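Methylmalonyl-CoA carboxyltransferase 12S subunit (Propionibacterium freudenreichii, PDB 1ON9) transfers the carboxyl group of methylmalonyl-CoA to the biotin of the 1.3S subunit, and forms as a homohexamer the core of the transcarboxylase complex. Local coordinates at the interface of chains A and B and the interface of chains A and C. Residues are numbered along the deposited sequence; one frame, centred on the assembly and turned at random. Chains: chain A/B/C, Methylmalonyl-CoA carboxyltransferase 12S subunit.

Contact 1: the interface of chains A and B. Residues chain A 519-520; chain B 165-166, 190, 355-356, 359-360.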
# COMPACT_ATOMS: atom_id res chain seq x y z
N GLY A 519 -19.50 3.93 -0.51
CA GLY A 519 -20.70 3.16 -0.73
C GLY A 519 -21.70 4.13 -1.31
O GLY A 519 -21.37 5.28 -1.61
N ASN A 520 -22.93 3.68 -1.47
CA ASN A 520 -23.96 4.55 -2.02
C ASN A 520 -24.93 4.87 -0.89
O ASN A 520 -25.91 4.17 -0.67
CB ASN A 520 -24.61 3.83 -3.20
CG ASN A 520 -23.61 3.61 -4.36
OD1 ASN A 520 -23.71 2.64 -5.13
ND2 ASN A 520 -22.65 4.52 -4.48
N SER B 165 -22.36 -2.37 -1.34
CA SER B 165 -22.60 -1.04 -1.87
C SER B 165 -21.37 -0.33 -2.43
O SER B 165 -20.38 -0.13 -1.74
CB SER B 165 -23.27 -0.18 -0.80
OG SER B 165 -23.77 1.02 -1.36
N GLY B 166 -21.45 0.06 -3.70
CA GLY B 166 -20.34 0.75 -4.32
C GLY B 166 -19.19 -0.16 -4.70
O GLY B 166 -18.11 0.32 -5.08
N ASP B 190 -28.71 -0.39 -5.43
CA ASP B 190 -28.51 0.82 -6.21
C ASP B 190 -29.72 1.26 -7.02
O ASP B 190 -29.95 2.46 -7.19
CB ASP B 190 -27.32 0.63 -7.14
CG ASP B 190 -26.05 0.32 -6.38
OD1 ASP B 190 -25.33 -0.60 -6.79
OD2 ASP B 190 -25.79 1.02 -5.38
N ASN B 355 -23.39 10.18 -7.16
CA ASN B 355 -22.64 9.32 -6.27
C ASN B 355 -22.47 7.93 -6.86
O ASN B 355 -21.37 7.36 -6.85
CB ASN B 355 -23.33 9.24 -4.91
CG ASN B 355 -22.61 8.33 -3.94
OD1 ASN B 355 -22.70 7.10 -4.03
ND2 ASN B 355 -21.87 8.93 -3.01
N PHE B 356 -23.56 7.37 -7.39
CA PHE B 356 -23.52 6.05 -8.00
C PHE B 356 -22.57 5.98 -9.19
O PHE B 356 -21.75 5.07 -9.29
CB PHE B 356 -24.91 5.60 -8.48
CG PHE B 356 -24.88 4.28 -9.21
CD1 PHE B 356 -24.91 3.08 -8.50
CD2 PHE B 356 -24.67 4.24 -10.59
CE1 PHE B 356 -24.73 1.86 -9.16
CE2 PHE B 356 -24.49 3.04 -11.25
CZ PHE B 356 -24.51 1.83 -10.53
N SER B 359 -19.09 5.97 -8.07
CA SER B 359 -18.75 4.69 -7.45
C SER B 359 -18.37 3.67 -8.49
O SER B 359 -17.50 2.82 -8.26
CB SER B 359 -19.95 4.12 -6.68
OG SER B 359 -20.02 4.68 -5.39
N PHE B 360 -19.03 3.74 -9.64
CA PHE B 360 -18.75 2.78 -10.68
C PHE B 360 -18.04 3.29 -11.92
O PHE B 360 -18.20 2.74 -13.01
CB PHE B 360 -20.01 2.01 -11.03
CG PHE B 360 -20.41 1.06 -9.95
CD1 PHE B 360 -21.41 1.39 -9.04
CD2 PHE B 360 -19.71 -0.14 -9.78
CE1 PHE B 360 -21.71 0.55 -7.96
CE2 PHE B 360 -20.00 -0.99 -8.71
CZ PHE B 360 -21.00 -0.65 -7.80
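A two-fold symmetric interface between identical subunits is pinned here by the C-terminal tail of one chain, A:Gly519 and A:Asn520, which puts an asparagine among polar groups of the other; it is one of the joints that build the 12S hexamer, and a twin exists with the chains exchanged. The tail is gripped through backbone and side chain together. A:Asn520 N donates to the hydroxyl B:Ser165 OG at 2.8 Å, a fairly straight bond that helps to fix the backbone. With CG beside its own backbone N (chi1 -65°), the side chain carries its amide towards helix 344-359 of chain B. As modelled, the NH2 end meets two groups from successive turns of that helix: A:Asn520 ND2 to B:Asn355 OD1 is 2.6 Å, and A:Asn520 ND2 to B:Ser359 OG is 2.8 Å. Both bonds are bent, and both partners are tilted from the amide plane. The two asparagine amides stand nearly perpendicular, 84° apart, and ND2 arrives almost along the C=O axis of B:Asn355. That residue is poorly ordered, which weakens the evidence for its bond. The other end of the amide is also doubtful: A:Asn520 OD1 lies 2.6 Å from the carboxylate oxygen B:Asp190 OD2, where both would ordinarily accept. An amide built with its ends exchanged could donate to B:Asp190, but B:Asn355 would then probably have to turn its own amide too. B:Phe356 brings a ring carbon to the same end, CD1 standing 3.6 Å from A:Asn520 OD1.

Contact 2: the interface of chains A and C. Residues chain A 279, 432, 490-492; chain C 12, 16, 19.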
# COMPACT_ATOMS: atom_id res chain seq x y z
N ARG A 279 -32.48 1.13 37.59
CA ARG A 279 -33.55 0.14 37.56
C ARG A 279 -34.95 0.75 37.61
O ARG A 279 -35.94 0.10 37.23
CB ARG A 279 -33.44 -0.79 38.76
CG ARG A 279 -32.23 -1.65 38.82
CD ARG A 279 -32.22 -2.37 40.14
NE ARG A 279 -31.00 -3.14 40.32
CZ ARG A 279 -30.56 -3.55 41.50
NH1 ARG A 279 -31.25 -3.27 42.60
NH2 ARG A 279 -29.43 -4.24 41.59
N PRO A 432 -33.52 -6.46 31.63
CA PRO A 432 -34.55 -7.50 31.81
C PRO A 432 -35.87 -7.12 31.17
O PRO A 432 -36.74 -7.96 30.96
CB PRO A 432 -34.67 -7.62 33.33
CG PRO A 432 -33.29 -7.20 33.81
CD PRO A 432 -32.99 -6.02 32.93
N ILE A 490 -28.64 -8.10 31.35
CA ILE A 490 -28.01 -7.45 32.47
C ILE A 490 -28.91 -6.71 33.44
O ILE A 490 -30.04 -6.33 33.12
CB ILE A 490 -26.97 -6.43 31.95
CG1 ILE A 490 -27.70 -5.27 31.26
CG2 ILE A 490 -26.03 -7.12 30.94
CD1 ILE A 490 -26.79 -4.13 30.85
N ASP A 491 -28.38 -6.51 34.63
CA ASP A 491 -29.05 -5.75 35.68
C ASP A 491 -28.90 -4.31 35.17
O ASP A 491 -27.79 -3.89 34.85
CB ASP A 491 -28.30 -5.94 37.00
CG ASP A 491 -28.81 -5.05 38.13
OD1 ASP A 491 -28.29 -5.21 39.25
OD2 ASP A 491 -29.70 -4.19 37.92
N PRO A 492 -30.00 -3.56 35.08
CA PRO A 492 -29.92 -2.17 34.60
C PRO A 492 -28.92 -1.33 35.40
O PRO A 492 -28.34 -0.39 34.88
CB PRO A 492 -31.35 -1.67 34.76
CG PRO A 492 -32.16 -2.93 34.45
CD PRO A 492 -31.40 -3.97 35.27
N MET C 12 -38.83 -4.18 38.24
CA MET C 12 -37.50 -4.36 37.67
C MET C 12 -36.67 -5.11 38.71
O MET C 12 -35.94 -6.05 38.38
CB MET C 12 -36.88 -2.99 37.35
CG MET C 12 -35.55 -3.08 36.58
SD MET C 12 -35.73 -3.87 34.94
CE MET C 12 -36.15 -2.46 33.93
N VAL C 16 -34.64 -8.43 38.22
CA VAL C 16 -33.20 -8.43 38.46
C VAL C 16 -32.83 -9.63 39.33
O VAL C 16 -31.80 -10.27 39.12
CB VAL C 16 -32.73 -7.13 39.14
CG1 VAL C 16 -31.34 -7.33 39.77
CG2 VAL C 16 -32.66 -6.01 38.12
N LEU C 19 -33.12 -12.65 37.25
CA LEU C 19 -31.94 -12.74 36.40
C LEU C 19 -30.78 -13.36 37.16
O LEU C 19 -30.08 -14.23 36.64
CB LEU C 19 -31.55 -11.35 35.89
CG LEU C 19 -30.25 -11.29 35.08
CD1 LEU C 19 -30.36 -12.15 33.83
CD2 LEU C 19 -29.95 -9.84 34.71
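C:Val16 lays its isopropyl group over one face of the A:Asp491 carboxylate, and this contact is part of how helix 12-27 of chain C packs on chain A within the 12S hexamer. The two methyls share the face: C:Val16 CG2 is 3.5 Å from A:Asp491 OD2, and CG1 is 3.8 Å from A:Asp491 OD1. A:Arg279 fixes the rotation of the carboxylate; its extended side chain crosses C:Val16 at about a right angle and grips the acid side-on. A:Arg279 NE bonds A:Asp491 OD2 at 2.9 Å, and NH2 forms a hydrogen-bonded salt bridge to OD1 at 2.8 Å; both bonds are nearly straight, lie close to the guanidinium plane and use the syn lone pairs. The ion pair thus becomes a broad plate for an apolar residue of the neighbour. Were A:Asp491 an alanine, the guanidinium of A:Arg279 would probably lose its anionic mate and be free to turn, and C:Val16 would lose the flat surface beneath its methyls. On one flank C:Met12 adds a bent side chain. CG points away from its own backbone N (chi1 -172°) to pass along the carbonyl oxygen and CB of A:Arg279, and the turns at chi2 and chi3 then bring the sulfur against two prolines that lie on the same side of it, SD lying 3.7 Å from A:Pro492 CG and 4.0 Å from A:Pro432 CD. C:Val16 CG2 also touches A:Pro492. Farther along the helix, C:Leu19 presses a methyl on the backbone leading into A:Asp491, with C:Leu19 CD2 3.5 Å from the carbonyl carbon A:Ile490 C.

About 43 Å separates the C-alpha centres of contact 1 and contact 2, and they share neither residues nor secondary-structure elements. Chain A is what joins them: it gives its C-terminal tail to chain B at contact 1 and receives the N-terminal helix of chain C at contact 2, so opposite ends of the polypeptide serve in different joints. Part of the chain A surface of contact 2, residues 490-492, precedes the tail closely in sequence, with helix 495-505 between. The A-B interface is two-fold, its patch here largely polar; the A-C interface is not exactly two-fold, its patch mainly apolar. Together they let one subunit hold two neighbours.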